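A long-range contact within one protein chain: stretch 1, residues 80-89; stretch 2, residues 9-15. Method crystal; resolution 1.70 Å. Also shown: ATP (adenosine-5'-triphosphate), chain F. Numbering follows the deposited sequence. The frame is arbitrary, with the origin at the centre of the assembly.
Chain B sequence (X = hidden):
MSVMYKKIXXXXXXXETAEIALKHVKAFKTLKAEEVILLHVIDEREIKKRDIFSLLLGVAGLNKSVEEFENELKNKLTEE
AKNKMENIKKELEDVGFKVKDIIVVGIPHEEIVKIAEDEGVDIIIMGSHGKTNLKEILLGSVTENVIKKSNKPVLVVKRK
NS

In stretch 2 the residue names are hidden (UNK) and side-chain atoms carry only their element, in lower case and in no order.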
# COMPACT_ATOMS: atom_id res chain seq x y z
N GLU B 80 -14.06 -18.60 18.54
CA GLU B 80 -12.81 -18.13 19.13
C GLU B 80 -12.28 -16.86 18.49
O GLU B 80 -11.32 -16.34 19.06
CB GLU B 80 -11.78 -19.26 19.10
CG GLU B 80 -12.31 -20.54 19.74
CD GLU B 80 -12.29 -20.53 21.26
OE1 GLU B 80 -12.90 -19.62 21.86
OE2 GLU B 80 -11.66 -21.43 21.86
N ALA B 81 -12.75 -16.40 17.34
CA ALA B 81 -12.34 -15.16 16.70
C ALA B 81 -13.27 -13.97 16.98
O ALA B 81 -12.96 -12.81 16.79
CB ALA B 81 -12.39 -15.24 15.17
N LYS B 82 -14.45 -14.25 17.53
CA LYS B 82 -15.46 -13.27 17.81
C LYS B 82 -15.05 -12.31 18.90
O LYS B 82 -15.33 -11.10 18.73
CB LYS B 82 -16.76 -14.00 18.17
CG LYS B 82 -17.59 -14.31 16.94
CD LYS B 82 -18.89 -15.06 17.26
CE LYS B 82 -19.70 -15.20 15.98
NZ LYS B 82 -20.39 -16.53 15.92
N ASN B 83 -14.39 -12.79 19.97
CA ASN B 83 -14.04 -11.81 21.01
C ASN B 83 -12.98 -10.82 20.51
O ASN B 83 -13.03 -9.63 20.77
CB ASN B 83 -13.48 -12.47 22.29
CG ASN B 83 -13.19 -11.37 23.32
OD1 ASN B 83 -14.12 -10.66 23.72
ND2 ASN B 83 -11.96 -11.17 23.78
N LYS B 84 -12.02 -11.32 19.73
CA LYS B 84 -11.02 -10.38 19.17
C LYS B 84 -11.68 -9.38 18.27
O LYS B 84 -11.37 -8.19 18.29
CB LYS B 84 -9.89 -11.16 18.48
CG LYS B 84 -8.92 -11.79 19.47
CD LYS B 84 -7.98 -12.81 18.86
CE LYS B 84 -8.51 -14.23 19.09
NZ LYS B 84 -7.61 -15.23 18.45
N MET B 85 -12.60 -9.82 17.39
CA MET B 85 -13.26 -8.91 16.46
C MET B 85 -14.10 -7.87 17.18
O MET B 85 -14.17 -6.71 16.75
CB MET B 85 -14.09 -9.74 15.48
CG MET B 85 -13.32 -10.58 14.47
SD MET B 85 -12.49 -9.68 13.10
CE MET B 85 -13.90 -9.77 11.94
N GLU B 86 -14.77 -8.27 18.29
CA GLU B 86 -15.56 -7.28 19.03
C GLU B 86 -14.75 -6.15 19.61
O GLU B 86 -15.17 -4.99 19.59
CB GLU B 86 -16.30 -8.03 20.17
CG GLU B 86 -17.44 -8.91 19.69
CD GLU B 86 -18.50 -8.20 18.87
OE1 GLU B 86 -18.84 -7.03 19.13
OE2 GLU B 86 -19.05 -8.77 17.89
N ASN B 87 -13.56 -6.42 20.17
CA ASN B 87 -12.69 -5.40 20.72
C ASN B 87 -12.26 -4.44 19.58
O ASN B 87 -12.25 -3.24 19.77
CB ASN B 87 -11.44 -6.01 21.36
CG ASN B 87 -11.68 -6.49 22.80
OD1 ASN B 87 -12.47 -5.87 23.52
ND2 ASN B 87 -11.02 -7.58 23.16
N ILE B 88 -11.91 -4.99 18.40
CA ILE B 88 -11.52 -4.07 17.31
C ILE B 88 -12.69 -3.22 16.80
O ILE B 88 -12.60 -2.04 16.50
CB ILE B 88 -10.99 -4.90 16.11
CG1 ILE B 88 -9.75 -5.69 16.58
CG2 ILE B 88 -10.65 -3.94 14.98
CD1 ILE B 88 -9.40 -6.80 15.57
N LYS B 89 -13.83 -3.89 16.63
CA LYS B 89 -15.05 -3.19 16.19
C LYS B 89 -15.39 -2.07 17.15
O LYS B 89 -15.66 -0.96 16.70
CB LYS B 89 -16.19 -4.22 16.09
CG LYS B 89 -17.56 -3.57 15.88
CD LYS B 89 -18.56 -4.58 15.35
CE LYS B 89 -19.82 -3.87 14.88
NZ LYS B 89 -20.89 -4.82 14.49
N UNK B 9 -11.24 -1.64 3.57
CA UNK B 9 -11.24 -3.07 3.93
C UNK B 9 -10.05 -3.28 4.87
O UNK B 9 -8.93 -2.93 4.47
c UNK B 9 -10.77 -6.43 1.86
c UNK B 9 -11.10 -4.06 2.77
c UNK B 9 -12.21 -6.06 3.86
c UNK B 9 -10.96 -5.56 3.10
N UNK B 10 -10.27 -3.83 6.07
CA UNK B 10 -9.18 -4.07 6.99
C UNK B 10 -9.23 -5.54 7.37
O UNK B 10 -10.08 -5.97 8.18
c UNK B 10 -9.31 -3.20 8.28
c UNK B 10 -8.01 -4.21 11.71
o UNK B 10 -5.80 -4.79 12.44
c UNK B 10 -8.87 -3.83 10.69
c UNK B 10 -8.39 -3.62 9.40
c UNK B 10 -6.17 -4.19 10.18
c UNK B 10 -7.03 -3.81 9.15
c UNK B 10 -6.68 -4.39 11.44
N UNK B 11 -8.48 -6.36 6.67
CA UNK B 11 -8.43 -7.79 6.94
C UNK B 11 -7.38 -8.04 8.04
O UNK B 11 -6.26 -7.56 7.93
c UNK B 11 -7.94 -8.38 5.62
c UNK B 11 -7.57 -5.99 5.55
c UNK B 11 -7.13 -7.30 4.94
N UNK B 12 -7.81 -8.72 9.10
CA UNK B 12 -6.87 -8.97 10.19
C UNK B 12 -6.77 -10.44 10.54
O UNK B 12 -7.78 -11.15 10.49
c UNK B 12 -8.70 -8.56 11.94
c UNK B 12 -7.32 -8.17 11.46
o UNK B 12 -6.39 -8.53 12.49
N UNK B 13 -5.57 -10.91 10.85
CA UNK B 13 -5.32 -12.25 11.34
C UNK B 13 -4.95 -12.18 12.82
O UNK B 13 -4.48 -13.17 13.39
c UNK B 13 -2.90 -12.03 10.59
c UNK B 13 -4.15 -12.89 10.54
o UNK B 13 -2.94 -10.94 11.23
o UNK B 13 -1.87 -12.37 9.96
N UNK B 14 -5.21 -11.05 13.46
CA UNK B 14 -4.92 -10.82 14.88
C UNK B 14 -3.44 -10.88 15.19
O UNK B 14 -3.05 -11.02 16.38
c UNK B 14 -5.73 -11.71 15.85
c UNK B 14 -7.69 -13.07 15.00
c UNK B 14 -9.28 -10.78 14.82
c UNK B 14 -8.99 -13.16 14.54
c UNK B 14 -7.97 -10.72 15.27
c UNK B 14 -9.76 -12.01 14.46
c UNK B 14 -7.17 -11.84 15.38
N UNK B 15 -2.59 -10.64 14.19
CA UNK B 15 -1.13 -10.68 14.42
C UNK B 15 -0.60 -9.34 14.90
O UNK B 15 -1.29 -8.33 14.85
c UNK B 15 -0.39 -11.04 13.13
o UNK B 15 -0.62 -10.00 12.16
PG ATP F . 2.48 -16.52 5.57
O1G ATP F . 2.73 -16.39 4.11
O2G ATP F . 1.08 -16.66 5.78
O3G ATP F . 3.24 -17.61 6.19
PB ATP F . 2.66 -14.14 7.31
O1B ATP F . 3.86 -13.62 7.98
O2B ATP F . 1.75 -14.77 8.27
O3B ATP F . 3.08 -15.12 6.15
PA ATP F . 0.47 -12.71 5.87
O1A ATP F . 0.69 -12.51 4.46
O2A ATP F . -0.42 -13.75 6.27
O3A ATP F . 1.94 -12.92 6.57
O5' ATP F . -0.02 -11.47 6.71
C5' ATP F . -0.11 -10.20 6.00
C4' ATP F . -1.42 -9.53 6.37
O4' ATP F . -2.51 -10.30 5.72
C3' ATP F . -1.82 -9.53 7.84
O3' ATP F . -1.18 -8.49 8.60
C2' ATP F . -3.36 -9.33 7.71
O2' ATP F . -3.63 -7.94 7.44
C1' ATP F . -3.66 -10.22 6.48
N9 ATP F . -4.12 -11.56 6.83
C8 ATP F . -3.42 -12.71 6.91
N7 ATP F . -4.16 -13.77 7.17
C5 ATP F . -5.37 -13.30 7.31
C6 ATP F . -6.56 -13.94 7.60
N6 ATP F . -6.59 -15.26 7.82
N1 ATP F . -7.66 -13.19 7.68
C2 ATP F . -7.62 -11.84 7.44
N3 ATP F . -6.52 -11.12 7.14
C4 ATP F . -5.45 -11.95 7.13

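Position 9 lies in a strand and carries four side-chain carbons that fork at the second. No polar atom is present, and none of them reaches the helix of stretch 1. The fork beyond an unbranched CB identifies Leu 9, an apolar residue at home in its buried setting.

At position 10, one carbon leads to a ring of six carbons bearing a single oxygen. CB points toward the helix, and a ring carbon lies near the CG2 of Ile 88. This is Tyr 10; its CE2 is 4.2 Å from Ile 88 CG2, which sits at the ring edge. The ring supplies apolar surface, while OH is hydrogen-bonded elsewhere in the structure, so its burial costs little.

Position 11 has three carbons that close a ring onto the backbone N, and it stays clear of stretch 1. It is Pro 11. Its nitrogen has no hydrogen to donate, but its carbonyl remains free to accept, and ATP O2' donates to Pro 11 O at 2.7 Å.

Position 12 shows one carbon carrying an oxygen and a carbon, the methyl facing Met 85 and Ile 88. This is Thr 12, whose two branches do different work. CG2 lies 4.1 Å from both Met 85 SD and Ile 88 CD1, whereas OG1 accepts a hydrogen bond from the backbone N of position 14 at 2.9 Å, bracing the turn.

At position 13 there are two carbons, the second with two oxygens, out of reach of the helix. The carboxylate marks Asp 13. Its OD1 accepts from the backbone N of position 15 at 3.0 Å, and OD2 is hydrogen-bonded elsewhere in the structure.

Position 14 bears one carbon and a bare six-carbon ring, directed toward the helix and touching Ala 81, Lys 84, Met 85 and Ile 88. It is Phe 14, whose flat hydrocarbon ring can meet several side chains at once. Lys 84 CB lies 3.9 Å from the Phe 14 ring centroid, a CH-pi contact over one face; Met 85 SD approaches CE1 of Phe 14 at the ring edge, 3.8 Å away.

Position 15 has one carbon and one oxygen, far from stretch 1: Ser 15. Its OG donates to Asp 13 OD1 at 2.7 Å, and its side chain caps the helix that follows.

The contact is thus apolar packing, with no hydrogen bond across it. Successive helical turns bring Ala 81, Lys 84, Met 85 and Ile 88 to Phe 14, which dominates the buried area, while Thr 12 and Tyr 10 extend the packing along Ile 88.

Stretch 2, residues 9-15: LYPTDFS
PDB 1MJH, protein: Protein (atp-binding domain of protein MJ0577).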